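Local coordinates for transcription factor GAMBIF1 (Anopheles gambiae, PDB 1BVO), which probably acts as a Rel-family transcription activator, binding regulatory DNA through its specificity domain, the N-terminal part of the Rel homology region, at residues V54-V59 with H71-K76; I120-F125 with C146-L151; S42-G47 with T92-F97. All blocks are in the same frame, centred on the assembly; numbering follows the deposited sequence.

All three contacts belong to the DNA-binding Rel homology domain. The five-stranded sheet joins contacts 1 and 2, whose centres are about 10 Å apart: strands 52-59 and 142-152 are neighbours in it, with probable hydrogen bonds from Cys146 N to Ser57 O (2.6 Å) and from Gln148 N to Val55 O (2.7 Å). Contact 3, its centre about 17 Å from that of contact 1 and about 16 Å from that of contact 2, lies in the opposing three-stranded sheet and packs on both through Ile43 and Phe97; Phe97 CE2 is 3.5 Å from Val56 CG2. Nearest atoms place contact 1 about 6 Å from the DNA, contact 3 about 13 Å and contact 2 about 19 Å.

Contact 1: residues V54-V59 with H71-K76; sequences VVVSCV and HNLVGK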
loop_
_atom_site.group_PDB
_atom_site.type_symbol
_atom_site.label_atom_id
_atom_site.label_comp_id
_atom_site.label_asym_id
_atom_site.label_seq_id
_atom_site.Cartn_x
_atom_site.Cartn_y
_atom_site.Cartn_z
ATOM N N VAL C 54 19.425 13.626 -26.211
ATOM C CA VAL C 54 19.784 12.530 -25.344
ATOM C C VAL C 54 18.553 12.062 -24.600
ATOM O O VAL C 54 17.710 12.851 -24.179
ATOM C CB VAL C 54 20.882 12.933 -24.345
ATOM C CG1 VAL C 54 20.313 13.817 -23.240
ATOM C CG2 VAL C 54 21.549 11.699 -23.755
ATOM N N VAL C 55 18.419 10.749 -24.535
ATOM C CA VAL C 55 17.324 10.105 -23.839
ATOM C C VAL C 55 17.921 9.411 -22.639
ATOM O O VAL C 55 18.854 8.602 -22.759
ATOM C CB VAL C 55 16.656 9.030 -24.700
ATOM C CG1 VAL C 55 15.591 8.288 -23.892
ATOM C CG2 VAL C 55 16.043 9.659 -25.930
ATOM N N VAL C 56 17.395 9.726 -21.474
ATOM C CA VAL C 56 17.871 9.127 -20.258
ATOM C C VAL C 56 16.710 8.333 -19.681
ATOM O O VAL C 56 15.559 8.778 -19.724
ATOM C CB VAL C 56 18.320 10.189 -19.244
ATOM C CG1 VAL C 56 18.962 9.520 -18.038
ATOM C CG2 VAL C 56 19.273 11.163 -19.897
ATOM N N SER C 57 17.004 7.110 -19.255
ATOM C CA SER C 57 15.998 6.259 -18.636
ATOM C C SER C 57 16.720 5.297 -17.710
ATOM O O SER C 57 17.946 5.174 -17.763
ATOM C CB SER C 57 15.161 5.498 -19.671
ATOM O OG SER C 57 15.905 4.503 -20.346
ATOM N N CYS C 58 15.963 4.682 -16.817
ATOM C CA CYS C 58 16.498 3.737 -15.860
ATOM C C CYS C 58 16.599 2.340 -16.437
ATOM O O CYS C 58 15.629 1.813 -16.999
ATOM C CB CYS C 58 15.588 3.655 -14.647
ATOM S SG CYS C 58 15.629 5.067 -13.561
ATOM N N VAL C 59 17.758 1.725 -16.280
ATOM C CA VAL C 59 17.944 0.369 -16.734
ATOM C C VAL C 59 18.388 -0.345 -15.459
ATOM O O VAL C 59 18.651 0.300 -14.437
ATOM C CB VAL C 59 18.994 0.281 -17.832
ATOM C CG1 VAL C 59 18.627 1.200 -18.974
ATOM C CG2 VAL C 59 20.362 0.603 -17.281
ATOM N N HIS C 71 11.366 1.899 -12.672
ATOM C CA HIS C 71 11.432 3.251 -12.143
ATOM C C HIS C 71 11.421 4.381 -13.181
ATOM O O HIS C 71 12.009 4.260 -14.261
ATOM C CB HIS C 71 12.582 3.353 -11.153
ATOM C CG HIS C 71 12.365 2.541 -9.915
ATOM N ND1 HIS C 71 13.315 2.391 -8.945
ATOM C CD2 HIS C 71 11.266 1.876 -9.485
ATOM C CE1 HIS C 71 12.815 1.674 -7.938
ATOM N NE2 HIS C 71 11.573 1.356 -8.249
ATOM N N ASN C 72 10.638 5.419 -12.888
ATOM C CA ASN C 72 10.503 6.564 -13.780
ATOM C C ASN C 72 11.436 7.678 -13.360
ATOM O O ASN C 72 11.724 7.846 -12.161
ATOM C CB ASN C 72 9.071 7.098 -13.752
ATOM C CG ASN C 72 8.047 6.044 -14.072
ATOM O OD1 ASN C 72 8.189 5.274 -15.032
ATOM N ND2 ASN C 72 7.013 5.977 -13.250
ATOM N N LEU C 73 11.927 8.418 -14.344
ATOM C CA LEU C 73 12.781 9.552 -14.073
ATOM C C LEU C 73 11.904 10.765 -14.242
ATOM O O LEU C 73 11.193 10.885 -15.237
ATOM C CB LEU C 73 13.918 9.637 -15.069
ATOM C CG LEU C 73 15.089 8.709 -14.792
ATOM C CD1 LEU C 73 16.208 8.981 -15.789
ATOM C CD2 LEU C 73 15.588 8.937 -13.381
ATOM N N VAL C 74 11.864 11.612 -13.231
ATOM C CA VAL C 74 11.057 12.806 -13.326
ATOM C C VAL C 74 12.023 13.966 -13.179
ATOM O O VAL C 74 13.110 13.803 -12.625
ATOM C CB VAL C 74 9.953 12.802 -12.250
ATOM C CG1 VAL C 74 9.018 11.618 -12.482
ATOM C CG2 VAL C 74 10.554 12.734 -10.870
ATOM N N GLY C 75 11.654 15.124 -13.701
ATOM C CA GLY C 75 12.539 16.271 -13.618
ATOM C C GLY C 75 11.952 17.457 -14.359
ATOM O O GLY C 75 11.395 17.298 -15.453
ATOM N N LYS C 76 12.093 18.642 -13.776
ATOM C CA LYS C 76 11.570 19.876 -14.362
ATOM C C LYS C 76 11.951 19.924 -15.832
ATOM O O LYS C 76 11.177 20.411 -16.658
ATOM C CB LYS C 76 12.174 21.097 -13.648
ATOM C CG LYS C 76 11.229 22.252 -13.359
ATOM C CD LYS C 76 11.117 22.494 -11.849
ATOM C CE LYS C 76 12.470 22.886 -11.236
ATOM N NZ LYS C 76 12.865 22.084 -10.007
HETATM O O HOH W 1 13.304 5.874 -16.390
#
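The imidazole of His71 turns away from Cys58, whose sulfur meets only the root of that side chain, with SG 4.2 Å from His71 CB. Beyond this root the ring lies among residues of neighbouring loops: the ring of His69 meets it with the planes inclined at about 40°, and NE2 makes a weak hydrogen bond to Val105 O; the side chain also touches Cys104. The carbonyl of His71 does the work on the side of Cys58. Its oxygen lies 3.7 Å from Cys58 CB and accepts a hydrogen bond from a water molecule at 3.0 Å. The same water accepts one from Cys58 N at 2.9 Å, bridging two backbones that share no direct bond. A further hydrogen bond from Arg117 NH2 on helix 107-120 reaches this oxygen, which is thus held by both a water and a side chain.

Apolar contact comes from Leu73. Its chi1 of -80° sets CG beside the backbone N and anti to the carbonyl carbon, and from there the two methyls spread over strand 54-59. CD1 meets Val56 CG1 at 3.6 Å and also touches Ser57 CA at 3.9 Å, whereas CD2 rests against Cys58 SG at 3.9 Å. The Val56 and Leu73 side chains cross at about a right angle, so they meet through single methyls and do not lie alongside each other. The five residues that touch are all buried.

The strand axes approach to 6.5 Å with their N-to-C directions 138° apart, and the strands are not paired; strand 72-74 pairs with strand 101-103, where Leu73 also touches Ile102. Packing of a short two-stranded sheet against a larger antiparallel sheet, with leucine, valine and cysteine between them, fits the immunoglobulin-like beta-sandwich of the N-terminal Rel homology domain.

Contact 2: residues I120-F125 with C146-L151; sequences IRVDPF and CFQVFL
Cys146 carries SG anti to its backbone N (chi1 -167°), which sets the sulfur against the ring of Pro124. Gln148, two residues on and pointing the same way from the strand, has CG beside its backbone N (chi1 -76°) and runs extended beyond it until its amide meets the same proline. The sulfur is 3.5 Å from Pro124 CB and 3.6 Å from Pro124 CG. The glutamine crosses the proline at about a right angle, its NE2 lying 3.7 Å from Pro124 CA and its OE1 3.9 Å from Pro124 CG. Val122 CG1 comes up to OE1 as well, at 4.3 Å, so the amide end is flanked by apolar groups of the loop. Phe125 adds a sulfur-aromatic contact: Cys146 SG is 4.0 Å from its CE1 and lies obliquely to the ring, 59° off the normal.

The contact is therefore van der Waals in character, with Pro124 set against two successive same-side residues of a strand. Asp123 points away from that strand, and its OD2 accepts hydrogen bonds from Thr127 N and Gly128 N, tying the loop to its continuation. The loop leaves helix 107-120 through a Schellman motif, with Arg121 as the positive-phi C-prime residue. It then passes over the five-stranded sheet, where Val122 touches Ser57 and Val83, Phe125 touches Val167, and strand 142-152 lies between strands 52-59 and 159-172.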
loop_
_atom_site.group_PDB
_atom_site.type_symbol
_atom_site.label_atom_id
_atom_site.label_comp_id
_atom_site.label_asym_id
_atom_site.label_seq_id
_atom_site.Cartn_x
_atom_site.Cartn_y
_atom_site.Cartn_z
ATOM N N ILE C 120 6.146 3.359 -25.167
ATOM C CA ILE C 120 7.051 4.471 -25.420
ATOM C C ILE C 120 8.168 4.039 -26.400
ATOM O O ILE C 120 8.749 4.875 -27.096
ATOM C CB ILE C 120 7.704 4.852 -24.062
ATOM C CG1 ILE C 120 7.464 6.299 -23.671
ATOM C CG2 ILE C 120 9.164 4.629 -24.092
ATOM C CD1 ILE C 120 8.221 6.634 -22.393
ATOM N N ARG C 121 8.495 2.739 -26.371
ATOM C CA ARG C 121 9.540 2.071 -27.172
ATOM C C ARG C 121 10.959 2.324 -26.669
ATOM O O ARG C 121 11.910 2.281 -27.439
ATOM C CB ARG C 121 9.448 2.421 -28.664
ATOM C CG ARG C 121 8.325 1.734 -29.472
ATOM C CD ARG C 121 8.605 0.267 -29.869
ATOM N NE ARG C 121 9.563 0.091 -30.977
ATOM C CZ ARG C 121 9.753 -1.065 -31.622
ATOM N NH1 ARG C 121 9.054 -2.139 -31.276
ATOM N NH2 ARG C 121 10.654 -1.167 -32.598
ATOM N N VAL C 122 11.108 2.519 -25.364
ATOM C CA VAL C 122 12.428 2.747 -24.788
ATOM C C VAL C 122 13.041 1.436 -24.314
ATOM O O VAL C 122 12.631 0.875 -23.294
ATOM C CB VAL C 122 12.402 3.750 -23.614
ATOM C CG1 VAL C 122 13.708 3.725 -22.846
ATOM C CG2 VAL C 122 12.178 5.144 -24.147
ATOM N N ASP C 123 13.982 0.929 -25.090
ATOM C CA ASP C 123 14.654 -0.292 -24.732
ATOM C C ASP C 123 16.051 -0.128 -25.262
ATOM O O ASP C 123 16.348 -0.481 -26.403
ATOM C CB ASP C 123 13.970 -1.493 -25.375
ATOM C CG ASP C 123 14.654 -2.805 -25.028
ATOM O OD1 ASP C 123 15.742 -2.806 -24.412
ATOM O OD2 ASP C 123 14.099 -3.857 -25.395
ATOM N N PRO C 124 16.931 0.441 -24.441
ATOM C CA PRO C 124 18.320 0.685 -24.806
ATOM C C PRO C 124 19.070 -0.499 -25.390
ATOM O O PRO C 124 19.591 -0.426 -26.502
ATOM C CB PRO C 124 18.941 1.145 -23.487
ATOM C CG PRO C 124 17.800 1.818 -22.786
ATOM C CD PRO C 124 16.683 0.843 -23.044
ATOM N N PHE C 125 19.132 -1.590 -24.640
ATOM C CA PHE C 125 19.889 -2.747 -25.085
ATOM C C PHE C 125 19.195 -3.884 -25.852
ATOM O O PHE C 125 19.808 -4.931 -26.076
ATOM C CB PHE C 125 20.690 -3.289 -23.896
ATOM C CG PHE C 125 21.641 -2.293 -23.314
ATOM C CD1 PHE C 125 21.235 -1.409 -22.317
ATOM C CD2 PHE C 125 22.952 -2.218 -23.777
ATOM C CE1 PHE C 125 22.131 -0.466 -21.787
ATOM C CE2 PHE C 125 23.846 -1.283 -23.261
ATOM C CZ PHE C 125 23.434 -0.403 -22.263
ATOM N N CYS C 146 20.509 5.469 -18.065
ATOM C CA CYS C 146 20.945 5.087 -19.395
ATOM C C CYS C 146 20.898 6.315 -20.294
ATOM O O CYS C 146 19.879 7.024 -20.341
ATOM C CB CYS C 146 20.065 4.003 -19.979
ATOM S SG CYS C 146 20.802 3.259 -21.458
ATOM N N PHE C 147 22.009 6.601 -20.964
ATOM C CA PHE C 147 22.060 7.757 -21.838
ATOM C C PHE C 147 22.121 7.328 -23.291
ATOM O O PHE C 147 23.155 6.881 -23.769
ATOM C CB PHE C 147 23.271 8.633 -21.511
ATOM C CG PHE C 147 23.306 9.124 -20.081
ATOM C CD1 PHE C 147 22.668 10.297 -19.721
ATOM C CD2 PHE C 147 23.977 8.406 -19.103
ATOM C CE1 PHE C 147 22.693 10.748 -18.399
ATOM C CE2 PHE C 147 24.010 8.840 -17.788
ATOM C CZ PHE C 147 23.366 10.019 -17.433
ATOM N N GLN C 148 20.996 7.405 -23.984
ATOM C CA GLN C 148 21.005 7.060 -25.399
ATOM C C GLN C 148 21.111 8.362 -26.150
ATOM O O GLN C 148 20.193 9.198 -26.080
ATOM C CB GLN C 148 19.728 6.395 -25.835
ATOM C CG GLN C 148 19.573 4.988 -25.425
ATOM C CD GLN C 148 18.191 4.568 -25.702
ATOM O OE1 GLN C 148 17.252 5.006 -25.015
ATOM N NE2 GLN C 148 18.013 3.819 -26.785
ATOM N N VAL C 149 22.210 8.551 -26.870
ATOM C CA VAL C 149 22.395 9.778 -27.620
ATOM C C VAL C 149 22.061 9.558 -29.090
ATOM O O VAL C 149 22.343 8.489 -29.648
ATOM C CB VAL C 149 23.828 10.339 -27.439
ATOM C CG1 VAL C 149 24.201 11.260 -28.589
ATOM C CG2 VAL C 149 23.916 11.109 -26.130
ATOM N N PHE C 150 21.404 10.550 -29.692
ATOM C CA PHE C 150 21.035 10.493 -31.100
ATOM C C PHE C 150 21.512 11.752 -31.821
ATOM O O PHE C 150 21.198 12.885 -31.415
ATOM C CB PHE C 150 19.517 10.398 -31.282
ATOM C CG PHE C 150 18.883 9.177 -30.682
ATOM C CD1 PHE C 150 18.912 7.947 -31.344
ATOM C CD2 PHE C 150 18.206 9.261 -29.468
ATOM C CE1 PHE C 150 18.260 6.827 -30.814
ATOM C CE2 PHE C 150 17.557 8.146 -28.924
ATOM C CZ PHE C 150 17.585 6.928 -29.602
ATOM N N LEU C 151 22.299 11.551 -32.868
ATOM C CA LEU C 151 22.803 12.637 -33.689
ATOM C C LEU C 151 21.763 13.031 -34.711
ATOM O O LEU C 151 20.937 12.202 -35.098
ATOM C CB LEU C 151 24.045 12.169 -34.414
ATOM C CG LEU C 151 25.034 11.634 -33.397
ATOM C CD1 LEU C 151 26.377 11.528 -34.053
ATOM C CD2 LEU C 151 25.099 12.585 -32.205
#

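Contact 3: residues S42-G47 with T92-F97; sequences SIQVHG and TMSYTF
Met93 O accepts the shortest sound hydrogen bond between the two segments, from Val45 N at 2.9 Å with an N-H...O angle of 167°, and takes a CA-H...O contact from Gln44 CA at 3.4 Å besides. The donor approaches nearly along the C=O axis. Further along, Ile43 and Tyr95 form an antiparallel hydrogen-bonded pair: Ile43 N donates to Tyr95 O at 3.1 Å, and the return bond from Tyr95 N to Ile43 O is weak at 3.3 Å. On either side of it stand the non-hydrogen-bonded pairs Ser42 with Thr96 and Gln44 with Ser94.

Those two pairs share one face of the sheet, where the side chains are polar and the one assigned bond between the strands is weak. Gln44 bends at chi2 (-77°), which turns CD back toward the partner strand. Its NE2 makes that weak bond to Ser94 OG at 3.4 Å, an oxygen that also shares a weak hydrogen bond with Thr92 OG1. At the other end Ser42 CB lies 3.4 Å from Thr96 OG1.

On the opposite face, which carries Ile43 and Tyr95, the side-chain contacts between the segments are apolar. Ile43 places CG1 between its backbone N and carbonyl carbon (chi1 60°), and this atom comes to the edge of the Phe97 ring, near its plane, 4.2 Å from CE1. Tyr95 CD1 sits over the centre of one face of the same ring. Val45 and Met93 bring their CB atoms to within 4.3 Å just before strand 94-96.

Strand 42-46 is the middle one of the three-stranded antiparallel sheet, with strand 2-7 on its other side. From the apolar face Ile43 packs on Val54, while Phe97 reaches Val54, Val56 and the ring of Phe147, bringing this sheet against strands 52-59 and 142-152 of the five-stranded sheet across the sandwich core.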
loop_
_atom_site.group_PDB
_atom_site.type_symbol
_atom_site.label_atom_id
_atom_site.label_comp_id
_atom_site.label_asym_id
_atom_site.label_seq_id
_atom_site.Cartn_x
_atom_site.Cartn_y
_atom_site.Cartn_z
ATOM N N SER C 42 26.819 14.380 -15.665
ATOM C CA SER C 42 26.984 15.036 -16.937
ATOM C C SER C 42 27.669 14.161 -17.960
ATOM O O SER C 42 28.411 13.229 -17.618
ATOM C CB SER C 42 27.703 16.377 -16.768
ATOM O OG SER C 42 28.695 16.341 -15.760
ATOM N N ILE C 43 27.285 14.363 -19.210
ATOM C CA ILE C 43 27.845 13.611 -20.308
ATOM C C ILE C 43 28.523 14.589 -21.262
ATOM O O ILE C 43 28.367 15.815 -21.140
ATOM C CB ILE C 43 26.762 12.791 -21.046
ATOM C CG1 ILE C 43 25.692 13.719 -21.620
ATOM C CG2 ILE C 43 26.149 11.771 -20.102
ATOM C CD1 ILE C 43 24.777 13.044 -22.608
ATOM N N GLN C 44 29.245 14.027 -22.223
ATOM C CA GLN C 44 29.999 14.799 -23.180
ATOM C C GLN C 44 30.148 13.951 -24.418
ATOM O O GLN C 44 30.672 12.845 -24.348
ATOM C CB GLN C 44 31.383 15.037 -22.584
ATOM C CG GLN C 44 31.885 16.456 -22.621
ATOM C CD GLN C 44 32.375 16.851 -23.986
ATOM O OE1 GLN C 44 33.030 16.067 -24.683
ATOM N NE2 GLN C 44 32.087 18.082 -24.370
ATOM N N VAL C 45 29.664 14.427 -25.548
ATOM C CA VAL C 45 29.808 13.664 -26.770
ATOM C C VAL C 45 31.176 13.944 -27.350
ATOM O O VAL C 45 31.721 15.027 -27.172
ATOM C CB VAL C 45 28.748 14.027 -27.815
ATOM C CG1 VAL C 45 28.980 13.260 -29.099
ATOM C CG2 VAL C 45 27.372 13.751 -27.264
ATOM N N HIS C 46 31.763 12.940 -27.981
ATOM C CA HIS C 46 33.062 13.099 -28.608
ATOM C C HIS C 46 32.913 12.707 -30.057
ATOM O O HIS C 46 31.986 11.990 -30.421
ATOM C CB HIS C 46 34.096 12.182 -27.966
ATOM C CG HIS C 46 34.406 12.523 -26.541
ATOM N ND1 HIS C 46 35.279 13.529 -26.193
ATOM C CD2 HIS C 46 33.992 11.960 -25.389
ATOM C CE1 HIS C 46 35.391 13.566 -24.876
ATOM N NE2 HIS C 46 34.628 12.625 -24.365
ATOM N N GLY C 47 33.857 13.149 -30.872
ATOM C CA GLY C 47 33.845 12.836 -32.286
ATOM C C GLY C 47 32.799 13.544 -33.126
ATOM O O GLY C 47 32.755 13.323 -34.336
ATOM N N THR C 92 29.262 22.995 -27.393
ATOM C CA THR C 92 30.042 22.445 -26.296
ATOM C C THR C 92 29.946 20.922 -26.316
ATOM O O THR C 92 30.904 20.234 -25.967
ATOM C CB THR C 92 29.558 22.962 -24.924
ATOM O OG1 THR C 92 28.318 22.331 -24.570
ATOM C CG2 THR C 92 29.360 24.480 -24.957
ATOM N N MET C 93 28.790 20.407 -26.739
ATOM C CA MET C 93 28.533 18.971 -26.819
ATOM C C MET C 93 28.391 18.282 -25.462
ATOM O O MET C 93 28.626 17.079 -25.335
ATOM C CB MET C 93 29.602 18.262 -27.659
ATOM C CG MET C 93 29.436 18.448 -29.130
ATOM S SD MET C 93 27.746 18.118 -29.582
ATOM C CE MET C 93 27.444 19.480 -30.371
ATOM N N SER C 94 27.962 19.038 -24.459
ATOM C CA SER C 94 27.789 18.506 -23.114
ATOM C C SER C 94 26.461 18.912 -22.513
ATOM O O SER C 94 25.849 19.909 -22.919
ATOM C CB SER C 94 28.911 18.992 -22.196
ATOM O OG SER C 94 29.739 19.936 -22.844
ATOM N N TYR C 95 26.039 18.152 -21.517
ATOM C CA TYR C 95 24.801 18.440 -20.845
ATOM C C TYR C 95 25.041 18.006 -19.440
ATOM O O TYR C 95 25.746 17.028 -19.191
ATOM C CB TYR C 95 23.615 17.685 -21.446
ATOM C CG TYR C 95 22.290 18.241 -21.018
ATOM C CD1 TYR C 95 21.756 17.933 -19.769
ATOM C CD2 TYR C 95 21.568 19.104 -21.847
ATOM C CE1 TYR C 95 20.546 18.465 -19.350
ATOM C CE2 TYR C 95 20.359 19.644 -21.448
ATOM C CZ TYR C 95 19.852 19.320 -20.194
ATOM O OH TYR C 95 18.652 19.834 -19.767
ATOM N N THR C 96 24.450 18.742 -18.524
ATOM C CA THR C 96 24.602 18.468 -17.126
ATOM C C THR C 96 23.174 18.345 -16.614
ATOM O O THR C 96 22.337 19.225 -16.866
ATOM C CB THR C 96 25.415 19.625 -16.526
ATOM O OG1 THR C 96 26.742 19.582 -17.083
ATOM C CG2 THR C 96 25.497 19.543 -15.026
ATOM N N PHE C 97 22.863 17.183 -16.039
ATOM C CA PHE C 97 21.530 16.920 -15.526
ATOM C C PHE C 97 21.431 17.457 -14.120
ATOM O O PHE C 97 21.843 16.800 -13.168
ATOM C CB PHE C 97 21.228 15.429 -15.578
ATOM C CG PHE C 97 21.273 14.871 -16.961
ATOM C CD1 PHE C 97 22.466 14.411 -17.506
ATOM C CD2 PHE C 97 20.135 14.898 -17.752
ATOM C CE1 PHE C 97 22.522 13.978 -18.826
ATOM C CE2 PHE C 97 20.176 14.465 -19.074
ATOM C CZ PHE C 97 21.373 14.011 -19.612
#